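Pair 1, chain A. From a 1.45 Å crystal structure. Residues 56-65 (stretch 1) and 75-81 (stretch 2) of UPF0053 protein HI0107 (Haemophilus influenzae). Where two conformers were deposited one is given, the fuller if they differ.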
# COMPACT_ATOMS: atom_id res chain seq x y z
N CYS A 56 -4.64 3.13 8.65
CA CYS A 56 -5.59 2.02 8.55
C CYS A 56 -4.85 0.70 8.64
O CYS A 56 -3.65 0.64 8.40
CB CYS A 56 -6.33 2.08 7.20
SG CYS A 56 -7.63 3.33 7.07
N GLU A 57 -5.58 -0.36 8.96
CA GLU A 57 -5.02 -1.70 8.98
C GLU A 57 -5.69 -2.53 7.88
O GLU A 57 -6.92 -2.57 7.79
CB GLU A 57 -5.24 -2.35 10.36
CG GLU A 57 -4.37 -1.76 11.49
CD GLU A 57 -5.09 -0.73 12.37
OE1 GLU A 57 -6.28 -0.94 12.70
OE2 GLU A 57 -4.46 0.29 12.74
N ILE A 58 -4.87 -3.18 7.05
CA ILE A 58 -5.38 -4.06 6.00
C ILE A 58 -4.46 -5.25 5.85
O ILE A 58 -3.26 -5.09 5.63
CB ILE A 58 -5.47 -3.36 4.62
CG1 ILE A 58 -6.38 -2.13 4.67
CG2 ILE A 58 -5.98 -4.33 3.57
CD1 ILE A 58 -6.45 -1.38 3.36
N ASP A 59 -5.02 -6.45 5.97
CA ASP A 59 -4.30 -7.67 5.62
C ASP A 59 -2.93 -7.78 6.27
O ASP A 59 -1.95 -8.12 5.60
CB ASP A 59 -4.14 -7.78 4.10
CG ASP A 59 -5.46 -7.94 3.39
OD1 ASP A 59 -5.48 -7.78 2.15
OD2 ASP A 59 -6.49 -8.20 4.05
N GLY A 60 -2.85 -7.49 7.56
CA GLY A 60 -1.61 -7.66 8.31
C GLY A 60 -0.66 -6.49 8.22
O GLY A 60 0.47 -6.57 8.74
N LEU A 61 -1.10 -5.41 7.58
CA LEU A 61 -0.27 -4.21 7.46
C LEU A 61 -0.91 -3.00 8.13
O LEU A 61 -2.12 -2.81 8.06
CB LEU A 61 -0.04 -3.88 6.00
CG LEU A 61 0.62 -4.94 5.11
CD1 LEU A 61 0.80 -4.37 3.72
CD2 LEU A 61 1.96 -5.39 5.70
N LEU A 62 -0.07 -2.18 8.76
CA LEU A 62 -0.48 -0.89 9.29
C LEU A 62 -0.00 0.17 8.32
O LEU A 62 1.21 0.36 8.10
CB LEU A 62 0.15 -0.68 10.67
CG LEU A 62 -0.11 0.65 11.36
CD1 LEU A 62 -1.60 0.80 11.66
CD2 LEU A 62 0.70 0.71 12.64
N ILE A 63 -0.96 0.87 7.72
CA ILE A 63 -0.70 1.70 6.56
C ILE A 63 -1.01 3.15 6.87
O ILE A 63 -2.05 3.45 7.46
CB ILE A 63 -1.60 1.25 5.39
CG1 ILE A 63 -1.30 -0.21 5.02
CG2 ILE A 63 -1.43 2.16 4.20
CD1 ILE A 63 -2.39 -0.84 4.14
N THR A 64 -0.12 4.05 6.47
CA THR A 64 -0.35 5.48 6.59
C THR A 64 -0.34 6.07 5.19
O THR A 64 0.64 5.94 4.46
CB THR A 64 0.74 6.17 7.45
OG1 THR A 64 0.79 5.55 8.74
CG2 THR A 64 0.44 7.67 7.62
N ILE A 65 -1.43 6.71 4.80
CA ILE A 65 -1.51 7.35 3.49
C ILE A 65 -0.65 8.61 3.48
O ILE A 65 -0.89 9.54 4.26
CB ILE A 65 -2.96 7.70 3.12
CG1 ILE A 65 -3.86 6.47 3.27
CG2 ILE A 65 -3.04 8.24 1.70
CD1 ILE A 65 -3.45 5.32 2.38
N GLN A 75 1.34 7.29 -2.65
CA GLN A 75 2.38 6.76 -1.77
C GLN A 75 1.80 6.45 -0.41
O GLN A 75 0.98 7.22 0.12
CB GLN A 75 3.56 7.75 -1.61
CG GLN A 75 4.34 8.00 -2.92
CD GLN A 75 5.66 8.72 -2.72
OE1 GLN A 75 6.23 8.73 -1.63
NE2 GLN A 75 6.16 9.33 -3.79
N ALA A 76 2.24 5.35 0.18
CA ALA A 76 1.83 4.98 1.53
C ALA A 76 3.00 4.41 2.31
O ALA A 76 3.85 3.71 1.76
CB ALA A 76 0.68 3.96 1.48
N LYS A 77 3.03 4.70 3.60
CA LYS A 77 3.98 4.09 4.53
C LYS A 77 3.37 2.81 5.04
O LYS A 77 2.17 2.76 5.34
CB LYS A 77 4.22 5.06 5.69
CG LYS A 77 4.92 4.46 6.87
CD LYS A 77 4.99 5.50 8.01
CE LYS A 77 5.38 4.86 9.32
NZ LYS A 77 5.38 5.89 10.42
N VAL A 78 4.20 1.77 5.15
CA VAL A 78 3.72 0.46 5.57
C VAL A 78 4.60 -0.14 6.66
O VAL A 78 5.83 -0.13 6.56
CB VAL A 78 3.72 -0.52 4.37
CG1 VAL A 78 3.32 -1.93 4.81
CG2 VAL A 78 2.78 -0.01 3.31
N VAL A 79 3.96 -0.62 7.73
CA VAL A 79 4.62 -1.39 8.77
C VAL A 79 3.88 -2.72 8.93
O VAL A 79 2.66 -2.76 8.80
CB VAL A 79 4.58 -0.65 10.12
CG1 VAL A 79 5.21 -1.50 11.21
CG2 VAL A 79 5.26 0.71 10.02
N LYS A 80 4.61 -3.79 9.22
CA LYS A 80 3.98 -5.10 9.42
C LYS A 80 3.35 -5.19 10.81
O LYS A 80 3.92 -4.73 11.81
CB LYS A 80 5.00 -6.21 9.24
CG LYS A 80 4.42 -7.62 9.28
CD LYS A 80 3.81 -8.00 7.95
CE LYS A 80 3.63 -9.51 7.84
NZ LYS A 80 3.04 -9.92 6.53
N LEU A 81 2.16 -5.79 10.87
CA LEU A 81 1.49 -6.05 12.13
C LEU A 81 1.88 -7.41 12.68
O LEU A 81 2.59 -8.18 12.06
CB LEU A 81 -0.03 -6.01 11.96
CG LEU A 81 -0.67 -4.64 11.81
CD1 LEU A 81 -2.15 -4.82 11.54
CD2 LEU A 81 -0.44 -3.78 13.06
OXT LEU A 81 1.47 -7.74 13.79
O HOH W 1 0.64 -9.18 5.25

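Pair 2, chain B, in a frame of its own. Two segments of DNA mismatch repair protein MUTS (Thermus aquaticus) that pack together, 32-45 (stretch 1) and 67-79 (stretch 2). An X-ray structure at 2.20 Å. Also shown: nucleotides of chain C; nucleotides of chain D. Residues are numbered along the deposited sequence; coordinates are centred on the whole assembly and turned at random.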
# COMPACT_ATOMS: atom_id res chain seq x y z
N LEU B 32 -6.21 -16.69 -17.08
CA LEU B 32 -6.59 -18.09 -17.09
C LEU B 32 -5.60 -19.00 -16.36
O LEU B 32 -4.40 -18.98 -16.64
CB LEU B 32 -6.77 -18.56 -18.53
CG LEU B 32 -7.46 -19.91 -18.74
CD1 LEU B 32 -8.34 -19.84 -19.96
CD2 LEU B 32 -6.43 -21.01 -18.86
N LEU B 33 -6.13 -19.78 -15.42
CA LEU B 33 -5.34 -20.72 -14.64
C LEU B 33 -5.71 -22.09 -15.19
O LEU B 33 -6.79 -22.61 -14.92
CB LEU B 33 -5.68 -20.61 -13.15
CG LEU B 33 -5.32 -19.24 -12.56
CD1 LEU B 33 -5.71 -19.18 -11.09
CD2 LEU B 33 -3.83 -18.97 -12.72
N PHE B 34 -4.80 -22.64 -15.99
CA PHE B 34 -4.98 -23.91 -16.68
C PHE B 34 -4.48 -25.10 -15.86
O PHE B 34 -3.27 -25.29 -15.70
CB PHE B 34 -4.25 -23.84 -18.01
CG PHE B 34 -4.62 -24.90 -18.99
CD1 PHE B 34 -5.94 -25.06 -19.40
CD2 PHE B 34 -3.64 -25.70 -19.57
CE1 PHE B 34 -6.28 -26.00 -20.37
CE2 PHE B 34 -3.96 -26.65 -20.54
CZ PHE B 34 -5.29 -26.80 -20.95
N GLN B 35 -5.42 -25.89 -15.36
CA GLN B 35 -5.09 -27.07 -14.55
C GLN B 35 -4.43 -28.21 -15.35
O GLN B 35 -4.94 -28.64 -16.38
CB GLN B 35 -6.37 -27.59 -13.89
CG GLN B 35 -6.47 -29.10 -13.69
CD GLN B 35 -5.71 -29.60 -12.49
OE1 GLN B 35 -6.17 -30.51 -11.78
NE2 GLN B 35 -4.54 -29.02 -12.25
N VAL B 36 -3.29 -28.67 -14.85
CA VAL B 36 -2.55 -29.78 -15.47
C VAL B 36 -1.99 -30.57 -14.30
O VAL B 36 -0.94 -30.23 -13.77
CB VAL B 36 -1.37 -29.29 -16.35
CG1 VAL B 36 -0.77 -30.47 -17.11
CG2 VAL B 36 -1.83 -28.23 -17.32
N GLY B 37 -2.69 -31.62 -13.89
CA GLY B 37 -2.23 -32.39 -12.76
C GLY B 37 -2.49 -31.63 -11.46
O GLY B 37 -3.59 -31.10 -11.26
N ASP B 38 -1.49 -31.56 -10.59
CA ASP B 38 -1.66 -30.85 -9.32
C ASP B 38 -1.19 -29.40 -9.36
O ASP B 38 -0.82 -28.83 -8.33
CB ASP B 38 -0.93 -31.59 -8.21
CG ASP B 38 -1.46 -33.00 -8.01
OD1 ASP B 38 -2.68 -33.16 -7.82
OD2 ASP B 38 -0.65 -33.93 -8.06
N PHE B 39 -1.18 -28.81 -10.55
CA PHE B 39 -0.77 -27.42 -10.71
C PHE B 39 -1.68 -26.65 -11.66
O PHE B 39 -2.21 -27.22 -12.62
CB PHE B 39 0.66 -27.33 -11.25
CG PHE B 39 1.73 -27.68 -10.25
CD1 PHE B 39 1.98 -29.00 -9.91
CD2 PHE B 39 2.48 -26.67 -9.65
CE1 PHE B 39 2.97 -29.32 -8.99
CE2 PHE B 39 3.47 -26.98 -8.72
CZ PHE B 39 3.72 -28.31 -8.39
N TYR B 40 -1.86 -25.36 -11.38
CA TYR B 40 -2.63 -24.46 -12.24
C TYR B 40 -1.52 -23.72 -12.95
O TYR B 40 -0.78 -22.95 -12.33
CB TYR B 40 -3.45 -23.47 -11.42
CG TYR B 40 -4.81 -23.97 -11.02
CD1 TYR B 40 -5.16 -24.09 -9.68
CD2 TYR B 40 -5.74 -24.32 -11.99
CE1 TYR B 40 -6.42 -24.54 -9.31
CE2 TYR B 40 -7.01 -24.78 -11.64
CZ TYR B 40 -7.34 -24.89 -10.29
OH TYR B 40 -8.60 -25.32 -9.93
N GLU B 41 -1.39 -23.93 -14.25
CA GLU B 41 -0.31 -23.31 -15.01
C GLU B 41 -0.73 -22.24 -16.00
O GLU B 41 -1.89 -22.16 -16.42
CB GLU B 41 0.48 -24.40 -15.73
CG GLU B 41 0.57 -25.71 -14.94
CD GLU B 41 1.35 -26.79 -15.67
OE1 GLU B 41 1.15 -26.95 -16.90
OE2 GLU B 41 2.15 -27.49 -15.02
N CYS B 42 0.24 -21.42 -16.38
CA CYS B 42 0.06 -20.34 -17.35
C CYS B 42 1.25 -20.44 -18.28
O CYS B 42 2.34 -20.83 -17.86
CB CYS B 42 0.07 -18.97 -16.66
SG CYS B 42 -1.31 -18.68 -15.54
N PHE B 43 1.05 -20.08 -19.55
CA PHE B 43 2.14 -20.14 -20.53
C PHE B 43 2.30 -18.80 -21.26
O PHE B 43 1.50 -17.88 -21.08
CB PHE B 43 1.88 -21.26 -21.54
CG PHE B 43 1.59 -22.60 -20.90
CD1 PHE B 43 0.28 -23.03 -20.71
CD2 PHE B 43 2.63 -23.42 -20.48
CE1 PHE B 43 0.02 -24.25 -20.10
CE2 PHE B 43 2.37 -24.64 -19.87
CZ PHE B 43 1.07 -25.06 -19.68
N GLY B 44 3.35 -18.69 -22.07
CA GLY B 44 3.59 -17.45 -22.80
C GLY B 44 3.67 -16.26 -21.86
O GLY B 44 4.19 -16.37 -20.75
N GLU B 45 3.16 -15.11 -22.30
CA GLU B 45 3.17 -13.90 -21.48
C GLU B 45 2.42 -14.12 -20.18
O GLU B 45 2.84 -13.65 -19.12
CB GLU B 45 2.54 -12.73 -22.22
CG GLU B 45 3.37 -12.19 -23.35
CD GLU B 45 2.81 -10.90 -23.90
OE1 GLU B 45 1.69 -10.94 -24.47
OE2 GLU B 45 3.47 -9.84 -23.75
N THR B 67 9.54 -24.00 -27.58
CA THR B 67 9.48 -23.92 -26.13
C THR B 67 8.76 -22.62 -25.77
O THR B 67 8.92 -21.61 -26.45
CB THR B 67 10.88 -23.90 -25.48
OG1 THR B 67 10.75 -23.93 -24.06
CG2 THR B 67 11.63 -22.63 -25.88
N THR B 68 7.97 -22.66 -24.70
CA THR B 68 7.23 -21.49 -24.26
C THR B 68 7.39 -21.27 -22.77
O THR B 68 7.65 -22.21 -22.01
CB THR B 68 5.72 -21.64 -24.57
OG1 THR B 68 5.04 -20.44 -24.20
CG2 THR B 68 5.12 -22.82 -23.80
N PRO B 69 7.25 -20.02 -22.32
CA PRO B 69 7.37 -19.73 -20.89
C PRO B 69 6.29 -20.46 -20.09
O PRO B 69 5.18 -20.67 -20.59
CB PRO B 69 7.21 -18.21 -20.84
CG PRO B 69 7.80 -17.78 -22.15
CD PRO B 69 7.22 -18.78 -23.11
N MSE B 70 6.61 -20.86 -18.86
CA MSE B 70 5.66 -21.57 -18.01
C MSE B 70 5.76 -21.18 -16.55
O MSE B 70 6.85 -21.09 -16.00
CB MSE B 70 5.87 -23.08 -18.14
CG MSE B 70 4.95 -23.90 -17.23
SE MSE B 70 5.23 -25.80 -17.33
CE MSE B 70 6.48 -25.98 -15.88
N ALA B 71 4.62 -20.96 -15.92
CA ALA B 71 4.55 -20.62 -14.50
C ALA B 71 3.35 -21.37 -13.94
O ALA B 71 2.34 -21.54 -14.62
CB ALA B 71 4.37 -19.13 -14.33
N GLY B 72 3.45 -21.84 -12.71
CA GLY B 72 2.33 -22.58 -12.15
C GLY B 72 2.30 -22.61 -10.64
O GLY B 72 3.30 -22.32 -9.99
N ILE B 73 1.16 -22.98 -10.08
CA ILE B 73 0.98 -23.06 -8.65
C ILE B 73 0.26 -24.35 -8.29
O ILE B 73 -0.60 -24.81 -9.04
CB ILE B 73 0.15 -21.87 -8.13
CG1 ILE B 73 -1.23 -21.87 -8.82
CG2 ILE B 73 0.89 -20.56 -8.38
CD1 ILE B 73 -2.17 -20.80 -8.33
N PRO B 74 0.60 -24.95 -7.14
CA PRO B 74 -0.05 -26.19 -6.73
C PRO B 74 -1.52 -25.97 -6.37
O PRO B 74 -1.86 -24.98 -5.71
CB PRO B 74 0.78 -26.64 -5.53
CG PRO B 74 1.28 -25.35 -4.96
CD PRO B 74 1.67 -24.58 -6.20
N LEU B 75 -2.39 -26.88 -6.81
CA LEU B 75 -3.81 -26.77 -6.52
C LEU B 75 -4.07 -26.70 -5.02
O LEU B 75 -5.10 -26.19 -4.58
CB LEU B 75 -4.60 -27.96 -7.07
CG LEU B 75 -4.63 -28.34 -8.55
CD1 LEU B 75 -5.96 -29.03 -8.81
CD2 LEU B 75 -4.50 -27.13 -9.44
N ARG B 76 -3.12 -27.22 -4.24
CA ARG B 76 -3.24 -27.23 -2.78
C ARG B 76 -3.56 -25.85 -2.21
O ARG B 76 -4.49 -25.70 -1.42
CB ARG B 76 -1.95 -27.75 -2.14
CG ARG B 76 -0.78 -26.75 -2.16
CD ARG B 76 0.48 -27.26 -1.43
NE ARG B 76 1.26 -28.22 -2.22
CZ ARG B 76 0.94 -29.50 -2.39
NH1 ARG B 76 -0.16 -30.01 -1.82
NH2 ARG B 76 1.71 -30.29 -3.13
N ALA B 77 -2.79 -24.86 -2.62
CA ALA B 77 -2.94 -23.50 -2.13
C ALA B 77 -3.61 -22.57 -3.14
O ALA B 77 -3.27 -21.38 -3.22
CB ALA B 77 -1.58 -22.95 -1.73
N PHE B 78 -4.56 -23.10 -3.91
CA PHE B 78 -5.27 -22.30 -4.91
C PHE B 78 -5.89 -21.02 -4.35
O PHE B 78 -5.55 -19.92 -4.78
CB PHE B 78 -6.36 -23.13 -5.60
CG PHE B 78 -7.32 -22.30 -6.40
CD1 PHE B 78 -6.88 -21.53 -7.47
CD2 PHE B 78 -8.67 -22.25 -6.05
CE1 PHE B 78 -7.76 -20.72 -8.19
CE2 PHE B 78 -9.56 -21.44 -6.76
CZ PHE B 78 -9.10 -20.67 -7.83
N GLU B 79 -6.82 -21.17 -3.41
CA GLU B 79 -7.49 -20.01 -2.83
C GLU B 79 -6.51 -18.96 -2.30
O GLU B 79 -6.69 -17.77 -2.53
CB GLU B 79 -8.47 -20.44 -1.72
CG GLU B 79 -9.72 -21.15 -2.24
CD GLU B 79 -10.78 -21.36 -1.17
OE1 GLU B 79 -10.62 -20.82 -0.06
OE2 GLU B 79 -11.78 -22.07 -1.44
P DT C 13 11.19 -25.94 -12.12
OP1 DT C 13 12.29 -25.00 -12.47
OP2 DT C 13 11.49 -27.19 -11.39
O5' DT C 13 10.09 -25.14 -11.30
C5' DT C 13 8.74 -25.42 -11.58
C4' DT C 13 7.86 -24.25 -11.24
O4' DT C 13 6.65 -24.49 -11.97
C3' DT C 13 7.48 -24.20 -9.76
O3' DT C 13 7.27 -22.86 -9.31
C2' DT C 13 6.22 -25.06 -9.70
C1' DT C 13 5.64 -25.00 -11.11
N1 DT C 13 5.23 -26.31 -11.66
C2 DT C 13 4.29 -26.32 -12.67
O2 DT C 13 3.82 -25.31 -13.15
N3 DT C 13 3.93 -27.57 -13.10
C4 DT C 13 4.40 -28.78 -12.64
O4 DT C 13 3.96 -29.83 -13.11
C5 DT C 13 5.41 -28.70 -11.61
C7 DT C 13 6.01 -29.97 -11.08
C6 DT C 13 5.76 -27.49 -11.17
P DG C 14 7.99 -22.36 -7.96
OP1 DG C 14 7.76 -20.89 -7.84
OP2 DG C 14 9.37 -22.90 -7.92
O5' DG C 14 7.18 -23.08 -6.81
C5' DG C 14 5.77 -22.92 -6.68
C4' DG C 14 5.24 -23.88 -5.65
O4' DG C 14 5.32 -25.23 -6.16
C3' DG C 14 6.03 -23.88 -4.34
O3' DG C 14 5.12 -24.03 -3.25
C2' DG C 14 6.95 -25.07 -4.47
C1' DG C 14 6.16 -26.04 -5.34
N9 DG C 14 6.98 -26.86 -6.23
C8 DG C 14 8.04 -26.43 -6.99
N7 DG C 14 8.57 -27.38 -7.71
C5 DG C 14 7.83 -28.51 -7.40
C6 DG C 14 7.94 -29.84 -7.89
O6 DG C 14 8.74 -30.30 -8.71
N1 DG C 14 6.98 -30.67 -7.32
C2 DG C 14 6.03 -30.28 -6.41
N2 DG C 14 5.17 -31.22 -6.01
N3 DG C 14 5.92 -29.04 -5.95
C4 DG C 14 6.84 -28.21 -6.48
P DC D 12 0.71 -38.68 -8.61
OP1 DC D 12 -0.31 -38.57 -7.55
OP2 DC D 12 1.13 -40.03 -9.09
O5' DC D 12 0.22 -37.81 -9.84
C5' DC D 12 -0.42 -36.56 -9.62
C4' DC D 12 -0.71 -35.87 -10.93
O4' DC D 12 0.52 -35.46 -11.55
C3' DC D 12 -1.46 -36.70 -11.96
O3' DC D 12 -2.40 -35.85 -12.62
C2' DC D 12 -0.37 -37.16 -12.91
C1' DC D 12 0.65 -36.02 -12.85
N1 DC D 12 2.06 -36.43 -12.99
C2 DC D 12 2.97 -35.55 -13.60
O2 DC D 12 2.55 -34.49 -14.08
N3 DC D 12 4.28 -35.88 -13.65
C4 DC D 12 4.69 -37.05 -13.15
N4 DC D 12 5.99 -37.32 -13.21
C5 DC D 12 3.78 -37.99 -12.57
C6 DC D 12 2.49 -37.64 -12.52

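Pairs 1 and 2 share an antiparallel two-stranded ladder preceded by a tight reversal of the first stretch, and 14 central residues superpose with an RMSD of 0.6 Å. Strand 61-65 of pair 1 runs at 154° to strand 75-80; strand 39-43 of pair 2 runs at 162° to strand 67-74. The register is the same. Leu62(A) and Val79(A) form a hydrogen-bonded pair, with Leu62(A) N to Val79(A) O at 2.8 Å and Val79(A) N to Leu62(A) O at 2.9 Å. Their counterparts Tyr40(B) and Ile73(B) repeat it, with Tyr40(B) N to Ile73(B) O at 2.7 Å and Ile73(B) N to Tyr40(B) O at 3.0 Å. Thr64(A) with Lys77(A) likewise matches Cys42(B) with Ala71(B). Beyond the ladder, Leu81(A) N donates to Gly60(A) O at 2.8 Å, just as Leu75(B) N donates to Asp38(B) O at 2.9 Å.

On the face of Leu61(A), Ile63(A), Ile65(A), Ala76(A) and Val78(A) the side chains are apolar and buried. Leu61(A) CD1 lies 3.7 Å from Val78(A) CG1, Ile63(A) CG2 lies 3.9 Å from Ala76(A) CB, and Ile65(A) CD1 reaches to 4.4 Å from the same Ala76(A) CB. At its end the exposed Lys80(A) lays its aliphatic part against Leu61(A), with Lys80(A) CD 3.9 Å from Leu61(A) CD2. Apolar side chains from both strands, and the methylenes of the lysine, make up the contact.

In pair 2 this face meets DNA. At the position of Leu61(A), Phe39(B) places its ring between protein and base: Pro74(B) CA, at the position of Lys80(A), lies over one face, while C6 of DT13 of chain C lies over the opposite face, 3.4 Å from Phe39(B) CE2. Glu41(B) replaces Ile63(A) with little shift of the side-chain centre, but its carboxylate accepts a hydrogen bond from the base, DT13 N3 to Glu41(B) OE2 at 2.6 Å. Across from it, Gly72(B) takes the place of Val78(A). Its CA is 3.3 Å from DT13 O2, and an ideal CB would fall 2.0 Å from that oxygen, so the bare backbone leaves room for the base. Next along, the small Ala76(A) opposite Ile65(A) gives way to the selenomethionine Met70(B) opposite Phe43(B), whose CE2 lies 3.8 Å from Met70(B) CG. Such base contacts suit a mismatch repair protein.

On the other face, the matched branched residues Val79(A) and Ile73(B) have side-chain centres 0.6 Å apart, yet their partners differ. Leu62(A) CB lies 4.5 Å from Val79(A) CB and 4.0 Å from Leu81(A) CD2, on a partly exposed surface. Tyr40(B) is buried and makes a broader contact: its CB is 3.8 Å from Ile73(B) CG1, and Leu75(B) CD2 sits over its ring, 3.4 Å from the centroid. The ring also meets Phe78(B) obliquely, with centroids 5.1 Å apart. The equivalent leucines, Leu81(A) and Leu75(B), therefore both close the end of this face, one against an aliphatic side chain and the other against an aromatic ring. Further along this face, Thr64(A) CB lies 4.1 Å from Lys77(A) CB, and the rest of the lysine leads away; in pair 2 the smaller Cys42(B) and Ala71(B) take these positions, both buried, with the side-chain centres of Thr64(A) and Cys42(B) 0.6 Å apart.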